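Local coordinates for protein 5-ketofructose reductase (Gluconobacter sp., PDB 7COK) that probably reduces 5-ketofructose to fructose with a nicotinamide cofactor, representing a novel class in the shikimate dehydrogenase family, at residues A25-A38 and W263-L277. Sequence-based numbering, arbitrary orientation.
Sequences AMVEAGYHHAGLDA and WLGRTLDSAVMAQTL
Met-26 and Met-273 lie where helix 25-34 meets helix 270-277, with axes 8.2 Å apart at closest approach and directions 143° apart, so the two run roughly antiparallel. The contact packs the C-terminal helix of this shikimate dehydrogenase fold onto the substrate-binding domain, beside the mixed sheet edged by strand 38-44. No direct hydrogen bond crosses it; one water does, donating to Gly-30 O and accepting from Asp-269 N, 2.8 Å from each. Gly-30 lets its CA come within 5.3 Å of Leu-268 CA; a CB there would clash with Leu-268 CD1. In Met-26 a trans chi1 (-178°) sets CG 3.6 Å from Met-273 CB, and the extended second torsion carries SD to 3.7 Å from Leu-277 CD1. Farther along, the Tyr-31 ring has Val-27 CG1 over one face and Ala-38 CB over the other, while its hydroxyl, hydrogen-bonded to Thr-11, meets the edge of the Trp-263 ring. Asp-269 N-caps helix 270-277 through OD2, which accepts from Val-272 N at 3.0 Å. The same carboxylate stacks on the His-33 ring, planes 13° apart. With an alanine here, Val-272 N would probably lose its capping acceptor, and His-33 the carboxylate stacked on its ring, though not the CB over the same face. Thr-276 OG1 donates a hydrogen bond to Val-272 O at 2.7 Å, on the face of that carbonyl opposite Thr-276 N.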
ATOM      1  N   ALA A  25      -6.060   9.683   5.660  1.00 12.54           N
ATOM      2  CA  ALA A  25      -5.590  11.053   5.632  1.00 12.77           C
ATOM      3  C   ALA A  25      -5.076  11.467   7.007  1.00 12.31           C
ATOM      4  O   ALA A  25      -4.031  12.100   7.126  1.00 11.48           O
ATOM      5  CB  ALA A  25      -6.700  11.978   5.158  1.00 13.95           C
ATOM      6  N   MET A  26      -5.813  11.091   8.045  1.00 12.12           N
ATOM      7  CA  MET A  26      -5.403  11.415   9.393  1.00 12.17           C
ATOM      8  C   MET A  26      -4.023  10.812   9.724  1.00 11.62           C
ATOM      9  O   MET A  26      -3.093  11.497  10.154  1.00 12.95           O
ATOM     10  CB  MET A  26      -6.469  10.961  10.381  1.00 12.88           C
ATOM     11  CG  MET A  26      -6.130  11.315  11.814  1.00 13.15           C
ATOM     12  SD  MET A  26      -7.268  10.600  12.991  1.00 14.65           S
ATOM     13  CE  MET A  26      -6.857   8.861  12.923  1.00 14.51           C
ATOM     14  N   VAL A  27      -3.898   9.514   9.515  1.00 11.49           N
ATOM     15  CA  VAL A  27      -2.707   8.796   9.902  1.00 11.39           C
ATOM     16  C   VAL A  27      -1.520   9.259   9.045  1.00 11.57           C
ATOM     17  O   VAL A  27      -0.469   9.483   9.586  1.00 11.42           O
ATOM     18  CB  VAL A  27      -2.937   7.271   9.808  1.00 11.31           C
ATOM     19  CG1 VAL A  27      -1.638   6.520  10.014  1.00 12.11           C
ATOM     20  CG2 VAL A  27      -3.957   6.851  10.864  1.00 12.46           C
ATOM     21  N   GLU A  28      -1.714   9.471   7.746  1.00 11.54           N
ATOM     22  CA  GLU A  28      -0.595   9.877   6.885  1.00 11.86           C
ATOM     23  C   GLU A  28      -0.178  11.302   7.212  1.00 11.60           C
ATOM     24  O   GLU A  28       1.016  11.615   7.116  1.00 11.69           O
ATOM     25  CB  GLU A  28      -0.907   9.678   5.410  1.00 11.29           C
ATOM     26  CG  GLU A  28      -0.877   8.198   5.044  1.00 12.56           C
ATOM     27  CD  GLU A  28      -0.915   7.935   3.561  1.00 13.35           C
ATOM     28  OE1 GLU A  28      -1.316   8.835   2.791  1.00 14.49           O
ATOM     29  OE2 GLU A  28      -0.540   6.818   3.150  1.00 13.40           O
ATOM     30  N   ALA A  29      -1.121  12.135   7.657  1.00 11.98           N
ATOM     31  CA  ALA A  29      -0.732  13.481   8.096  1.00 12.00           C
ATOM     32  C   ALA A  29       0.225  13.384   9.292  1.00 12.44           C
ATOM     33  O   ALA A  29       1.250  14.093   9.369  1.00 11.43           O
ATOM     34  CB  ALA A  29      -1.959  14.305   8.409  1.00 12.08           C
ATOM     35  N   GLY A  30      -0.079  12.462  10.201  1.00 11.66           N
ATOM     36  CA  GLY A  30       0.800  12.137  11.317  1.00 11.64           C
ATOM     37  C   GLY A  30       2.155  11.599  10.888  1.00 11.66           C
ATOM     38  O   GLY A  30       3.182  12.068  11.367  1.00 11.47           O
ATOM     39  N   TYR A  31       2.153  10.634   9.967  1.00 11.61           N
ATOM     40  CA  TYR A  31       3.407  10.095   9.436  1.00 12.19           C
ATOM     41  C   TYR A  31       4.292  11.212   8.844  1.00 12.00           C
ATOM     42  O   TYR A  31       5.489  11.265   9.113  1.00 12.82           O
ATOM     43  CB  TYR A  31       3.153   9.050   8.350  1.00 11.86           C
ATOM     44  CG  TYR A  31       2.583   7.700   8.788  1.00 11.44           C
ATOM     45  CD1 TYR A  31       2.753   7.203  10.086  1.00 11.94           C
ATOM     46  CD2 TYR A  31       1.878   6.926   7.880  1.00 11.27           C
ATOM     47  CE1 TYR A  31       2.248   5.956  10.434  1.00 11.58           C
ATOM     48  CE2 TYR A  31       1.364   5.682   8.223  1.00 10.77           C
ATOM     49  CZ  TYR A  31       1.546   5.205   9.506  1.00 11.40           C
ATOM     50  OH  TYR A  31       1.017   3.974   9.885  1.00 12.09           O
ATOM     51  N   HIS A  32       3.675  12.099   8.063  1.00 13.08           N
ATOM     52  CA  HIS A  32       4.410  13.152   7.351  1.00 15.00           C
ATOM     53  C   HIS A  32       4.989  14.156   8.338  1.00 14.66           C
ATOM     54  O   HIS A  32       6.134  14.554   8.207  1.00 16.06           O
ATOM     55  CB  HIS A  32       3.506  13.819   6.324  1.00 17.47           C
ATOM     56  CG  HIS A  32       4.189  14.880   5.521  1.00 22.23           C
ATOM     57  ND1 HIS A  32       5.051  14.587   4.486  1.00 24.94           N
ATOM     58  CD2 HIS A  32       4.148  16.231   5.610  1.00 25.07           C
ATOM     59  CE1 HIS A  32       5.496  15.713   3.956  1.00 26.20           C
ATOM     60  NE2 HIS A  32       4.967  16.724   4.622  1.00 27.46           N
ATOM     61  N   HIS A  33       4.210  14.504   9.366  1.00 13.73           N
ATOM     62  CA  HIS A  33       4.661  15.449  10.382  1.00 14.22           C
ATOM     63  C   HIS A  33       5.879  14.902  11.125  1.00 14.49           C
ATOM     64  O   HIS A  33       6.807  15.678  11.475  1.00 15.63           O
ATOM     65  CB  HIS A  33       3.495  15.770  11.340  1.00 13.79           C
ATOM     66  CG  HIS A  33       3.805  16.828  12.366  1.00 15.39           C
ATOM     67  ND1 HIS A  33       4.473  16.557  13.541  1.00 16.33           N
ATOM     68  CD2 HIS A  33       3.504  18.146  12.396  1.00 16.77           C
ATOM     69  CE1 HIS A  33       4.585  17.671  14.248  1.00 17.07           C
ATOM     70  NE2 HIS A  33       3.989  18.643  13.582  1.00 16.65           N
ATOM     71  N   ALA A  34       5.899  13.588  11.355  1.00 14.67           N
ATOM     72  CA  ALA A  34       7.003  12.904  12.081  1.00 14.77           C
ATOM     73  C   ALA A  34       8.221  12.672  11.200  1.00 15.75           C
ATOM     74  O   ALA A  34       9.279  12.307  11.711  1.00 17.91           O
ATOM     75  CB  ALA A  34       6.537  11.572  12.674  1.00 15.01           C
ATOM     76  N   GLY A  35       8.048  12.869   9.897  1.00 15.94           N
ATOM     77  CA  GLY A  35       9.092  12.580   8.900  1.00 16.53           C
ATOM     78  C   GLY A  35       9.313  11.087   8.744  1.00 17.00           C
ATOM     79  O   GLY A  35      10.420  10.644   8.397  1.00 17.92           O
ATOM     80  N   LEU A  36       8.250  10.315   8.970  1.00 17.21           N
ATOM     81  CA  LEU A  36       8.325   8.859   8.945  1.00 17.57           C
ATOM     82  C   LEU A  36       7.981   8.422   7.550  1.00 15.63           C
ATOM     83  O   LEU A  36       6.960   8.859   6.977  1.00 14.88           O
ATOM     84  CB  LEU A  36       7.331   8.269   9.953  1.00 18.47           C
ATOM     85  CG  LEU A  36       7.737   7.244  11.014  1.00 22.87           C
ATOM     86  CD1 LEU A  36       6.495   6.462  11.447  1.00 23.33           C
ATOM     87  CD2 LEU A  36       8.832   6.302  10.556  1.00 22.78           C
ATOM     88  N   ASP A  37       8.841   7.585   6.971  1.00 15.00           N
ATOM     89  CA  ASP A  37       8.562   7.032   5.654  1.00 15.45           C
ATOM     90  C   ASP A  37       7.653   5.811   5.821  1.00 14.72           C
ATOM     91  O   ASP A  37       8.087   4.661   5.799  1.00 14.62           O
ATOM     92  CB  ASP A  37       9.829   6.704   4.880  1.00 17.26           C
ATOM     93  CG  ASP A  37       9.533   6.097   3.517  1.00 18.73           C
ATOM     94  OD1 ASP A  37       8.393   6.282   3.010  1.00 18.28           O
ATOM     95  OD2 ASP A  37      10.430   5.428   2.952  1.00 20.50           O
ATOM     96  N   ALA A  38       6.380   6.111   6.014  1.00 14.58           N
ATOM     97  CA  ALA A  38       5.354   5.095   6.269  1.00 12.73           C
ATOM     98  C   ALA A  38       4.131   5.480   5.457  1.00 12.22           C
ATOM     99  O   ALA A  38       3.912   6.660   5.161  1.00 11.95           O
ATOM    100  CB  ALA A  38       5.024   4.995   7.764  1.00 13.00           C
ATOM    101  N   TRP A 263       1.781  -0.350  16.316  1.00 14.16           N
ATOM    102  CA  TRP A 263       2.439  -0.790  15.084  1.00 14.40           C
ATOM    103  C   TRP A 263       3.921  -0.479  14.982  1.00 15.74           C
ATOM    104  O   TRP A 263       4.716  -1.307  14.481  1.00 15.47           O
ATOM    105  CB  TRP A 263       1.759  -0.152  13.876  1.00 14.21           C
ATOM    106  CG  TRP A 263       0.347  -0.580  13.656  1.00 13.90           C
ATOM    107  CD1 TRP A 263      -0.259  -1.724  14.104  1.00 14.35           C
ATOM    108  CD2 TRP A 263      -0.602   0.084  12.839  1.00 13.90           C
ATOM    109  NE1 TRP A 263      -1.557  -1.768  13.658  1.00 15.89           N
ATOM    110  CE2 TRP A 263      -1.788  -0.678  12.863  1.00 14.74           C
ATOM    111  CE3 TRP A 263      -0.581   1.281  12.112  1.00 14.77           C
ATOM    112  CZ2 TRP A 263      -2.947  -0.286  12.174  1.00 15.98           C
ATOM    113  CZ3 TRP A 263      -1.709   1.669  11.427  1.00 15.63           C
ATOM    114  CH2 TRP A 263      -2.891   0.885  11.462  1.00 16.53           C
ATOM    115  N   LEU A 264       4.294   0.725  15.414  1.00 16.30           N
ATOM    116  CA  LEU A 264       5.602   1.280  15.041  1.00 17.10           C
ATOM    117  C   LEU A 264       6.407   1.850  16.177  1.00 16.39           C
ATOM    118  O   LEU A 264       7.538   2.304  15.964  1.00 16.84           O
ATOM    119  CB  LEU A 264       5.427   2.372  13.983  1.00 20.01           C
ATOM    120  CG  LEU A 264       5.168   1.844  12.582  1.00 21.07           C
ATOM    121  CD1 LEU A 264       4.716   2.991  11.705  1.00 21.89           C
ATOM    122  CD2 LEU A 264       6.411   1.153  12.034  1.00 21.15           C
ATOM    123  N   GLY A 265       5.841   1.865  17.379  1.00 15.17           N
ATOM    124  CA  GLY A 265       6.530   2.423  18.540  1.00 14.84           C
ATOM    125  C   GLY A 265       6.793   3.921  18.478  1.00 15.37           C
ATOM    126  O   GLY A 265       7.734   4.388  19.106  1.00 16.35           O
ATOM    127  N   ARG A 266       5.993   4.648  17.696  1.00 16.28           N
ATOM    128  CA  ARG A 266       6.053   6.109  17.594  1.00 16.16           C
ATOM    129  C   ARG A 266       4.728   6.697  18.036  1.00 15.45           C
ATOM    130  O   ARG A 266       3.664   6.105  17.749  1.00 13.94           O
ATOM    131  CB  ARG A 266       6.329   6.582  16.161  1.00 18.22           C
ATOM    132  CG  ARG A 266       7.775   6.801  15.815  1.00 21.59           C
ATOM    133  CD  ARG A 266       8.216   5.654  14.943  1.00 20.86           C
ATOM    134  NE  ARG A 266       9.660   5.664  14.757  1.00 21.03           N
ATOM    135  CZ  ARG A 266      10.400   4.581  14.608  1.00 22.39           C
ATOM    136  NH1 ARG A 266       9.852   3.360  14.646  1.00 22.06           N
ATOM    137  NH2 ARG A 266      11.708   4.734  14.439  1.00 24.10           N
ATOM    138  N   THR A 267       4.790   7.848  18.711  1.00 14.28           N
ATOM    139  CA  THR A 267       3.605   8.607  19.116  1.00 14.33           C
ATOM    140  C   THR A 267       3.461   9.766  18.130  1.00 13.15           C
ATOM    141  O   THR A 267       4.278  10.713  18.144  1.00 14.15           O
ATOM    142  CB  THR A 267       3.752   9.110  20.567  1.00 15.07           C
ATOM    143  OG1 THR A 267       3.824   7.975  21.442  1.00 16.55           O
ATOM    144  CG2 THR A 267       2.586  10.018  20.992  1.00 16.44           C
ATOM    145  N   LEU A 268       2.471   9.677  17.241  1.00 12.63           N
ATOM    146  CA  LEU A 268       2.225  10.745  16.259  1.00 12.24           C
ATOM    147  C   LEU A 268       1.653  11.998  16.905  1.00 12.22           C
ATOM    148  O   LEU A 268       1.160  11.963  18.033  1.00 13.13           O
ATOM    149  CB  LEU A 268       1.344  10.265  15.094  1.00 12.61           C
ATOM    150  CG  LEU A 268       1.850   9.015  14.354  1.00 12.66           C
ATOM    151  CD1 LEU A 268       0.830   8.636  13.287  1.00 12.08           C
ATOM    152  CD2 LEU A 268       3.268   9.147  13.805  1.00 12.62           C
ATOM    153  N   ASP A 269       1.733  13.101  16.155  1.00 12.49           N
ATOM    154  CA  ASP A 269       1.288  14.404  16.632  1.00 12.37           C
ATOM    155  C   ASP A 269      -0.241  14.503  16.544  1.00 12.48           C
ATOM    156  O   ASP A 269      -0.818  14.499  15.436  1.00 13.38           O
ATOM    157  CB  ASP A 269       1.952  15.483  15.771  1.00 12.96           C
ATOM    158  CG  ASP A 269       1.634  16.885  16.241  1.00 14.19           C
ATOM    159  OD1 ASP A 269       2.206  17.303  17.262  1.00 15.55           O
ATOM    160  OD2 ASP A 269       0.821  17.559  15.585  1.00 14.17           O
ATOM    161  N   SER A 270      -0.890  14.631  17.703  1.00 12.49           N
ATOM    162  CA  SER A 270      -2.355  14.749  17.757  1.00 13.19           C
ATOM    163  C   SER A 270      -2.889  16.000  17.068  1.00 12.87           C
ATOM    164  O   SER A 270      -3.932  15.925  16.415  1.00 12.66           O
ATOM    165  CB  SER A 270      -2.907  14.684  19.190  1.00 14.70           C
ATOM    166  OG  SER A 270      -2.658  13.430  19.788  1.00 18.90           O
ATOM    167  N   ALA A 271      -2.195  17.137  17.219  1.00 12.48           N
ATOM    168  CA  ALA A 271      -2.676  18.391  16.641  1.00 11.69           C
ATOM    169  C   ALA A 271      -2.868  18.319  15.121  1.00 11.50           C
ATOM    170  O   ALA A 271      -3.908  18.719  14.603  1.00 12.07           O
ATOM    171  CB  ALA A 271      -1.783  19.579  17.045  1.00 11.58           C
ATOM    172  N   VAL A 272      -1.887  17.776  14.401  1.00 12.43           N
ATOM    173  CA  VAL A 272      -2.001  17.720  12.948  1.00 12.72           C
ATOM    174  C   VAL A 272      -3.012  16.667  12.492  1.00 11.93           C
ATOM    175  O   VAL A 272      -3.720  16.883  11.490  1.00 11.96           O
ATOM    176  CB  VAL A 272      -0.641  17.568  12.234  1.00 13.94           C
ATOM    177  CG1 VAL A 272      -0.742  17.889  10.750  1.00 15.40           C
ATOM    178  CG2 VAL A 272       0.343  18.543  12.812  1.00 17.83           C
ATOM    179  N   MET A 273      -3.138  15.594  13.275  1.00 11.84           N
ATOM    180  CA  MET A 273      -4.129  14.584  12.970  1.00 11.22           C
ATOM    181  C   MET A 273      -5.541  15.169  13.121  1.00 11.08           C
ATOM    182  O   MET A 273      -6.394  15.010  12.236  1.00 10.95           O
ATOM    183  CB  MET A 273      -3.925  13.371  13.865  1.00 11.90           C
ATOM    184  CG  MET A 273      -2.630  12.664  13.502  1.00 13.26           C
ATOM    185  SD  MET A 273      -2.200  11.387  14.684  1.00 15.81           S
ATOM    186  CE  MET A 273      -3.315  10.086  14.152  1.00 15.26           C
ATOM    187  N   ALA A 274      -5.750  15.898  14.214  1.00 10.64           N
ATOM    188  CA  ALA A 274      -7.022  16.551  14.495  1.00 11.61           C
ATOM    189  C   ALA A 274      -7.378  17.586  13.456  1.00 11.41           C
ATOM    190  O   ALA A 274      -8.497  17.593  12.946  1.00 12.16           O
ATOM    191  CB  ALA A 274      -6.991  17.188  15.863  1.00 11.06           C
ATOM    192  N   GLN A 275      -6.412  18.443  13.117  1.00 12.02           N
ATOM    193  CA  GLN A 275      -6.659  19.470  12.108  1.00 12.25           C
ATOM    194  C   GLN A 275      -7.008  18.863  10.756  1.00 11.85           C
ATOM    195  O   GLN A 275      -7.896  19.372  10.068  1.00 11.51           O
ATOM    196  CB  GLN A 275      -5.503  20.480  12.004  1.00 13.04           C
ATOM    197  CG  GLN A 275      -5.850  21.749  11.183  1.00 15.05           C
ATOM    198  CD  GLN A 275      -7.141  22.462  11.621  1.00 17.03           C
ATOM    199  OE1 GLN A 275      -7.501  22.477  12.792  1.00 20.61           O
ATOM    200  NE2 GLN A 275      -7.851  23.047  10.660  1.00 18.78           N
ATOM    201  N   THR A 276      -6.379  17.728  10.419  1.00 12.08           N
ATOM    202  CA  THR A 276      -6.699  17.001   9.186  1.00 12.46           C
ATOM    203  C   THR A 276      -8.185  16.558   9.146  1.00 12.15           C
ATOM    204  O   THR A 276      -8.873  16.744   8.128  1.00 13.68           O
ATOM    205  CB  THR A 276      -5.755  15.798   9.036  1.00 12.97           C
ATOM    206  OG1 THR A 276      -4.412  16.282   8.948  1.00 14.40           O
ATOM    207  CG2 THR A 276      -6.063  14.962   7.795  1.00 13.60           C
ATOM    208  N   LEU A 277      -8.671  15.986  10.250  1.00 12.57           N
ATOM    209  CA  LEU A 277     -10.084  15.620  10.366  1.00 13.53           C
ATOM    210  C   LEU A 277     -11.005  16.850  10.362  1.00 14.22           C
ATOM    211  O   LEU A 277     -12.041  16.838   9.695  1.00 15.12           O
ATOM    212  CB  LEU A 277     -10.313  14.780  11.625  1.00 14.39           C
ATOM    213  CG  LEU A 277      -9.783  13.351  11.719  1.00 14.31           C
ATOM    214  CD1 LEU A 277     -10.273  12.782  13.047  1.00 14.36           C
ATOM    215  CD2 LEU A 277     -10.277  12.490  10.564  1.00 15.08           C
TER
HETATM  216  O   HOH W   1       3.399  13.194  13.879  1.00 17.09           O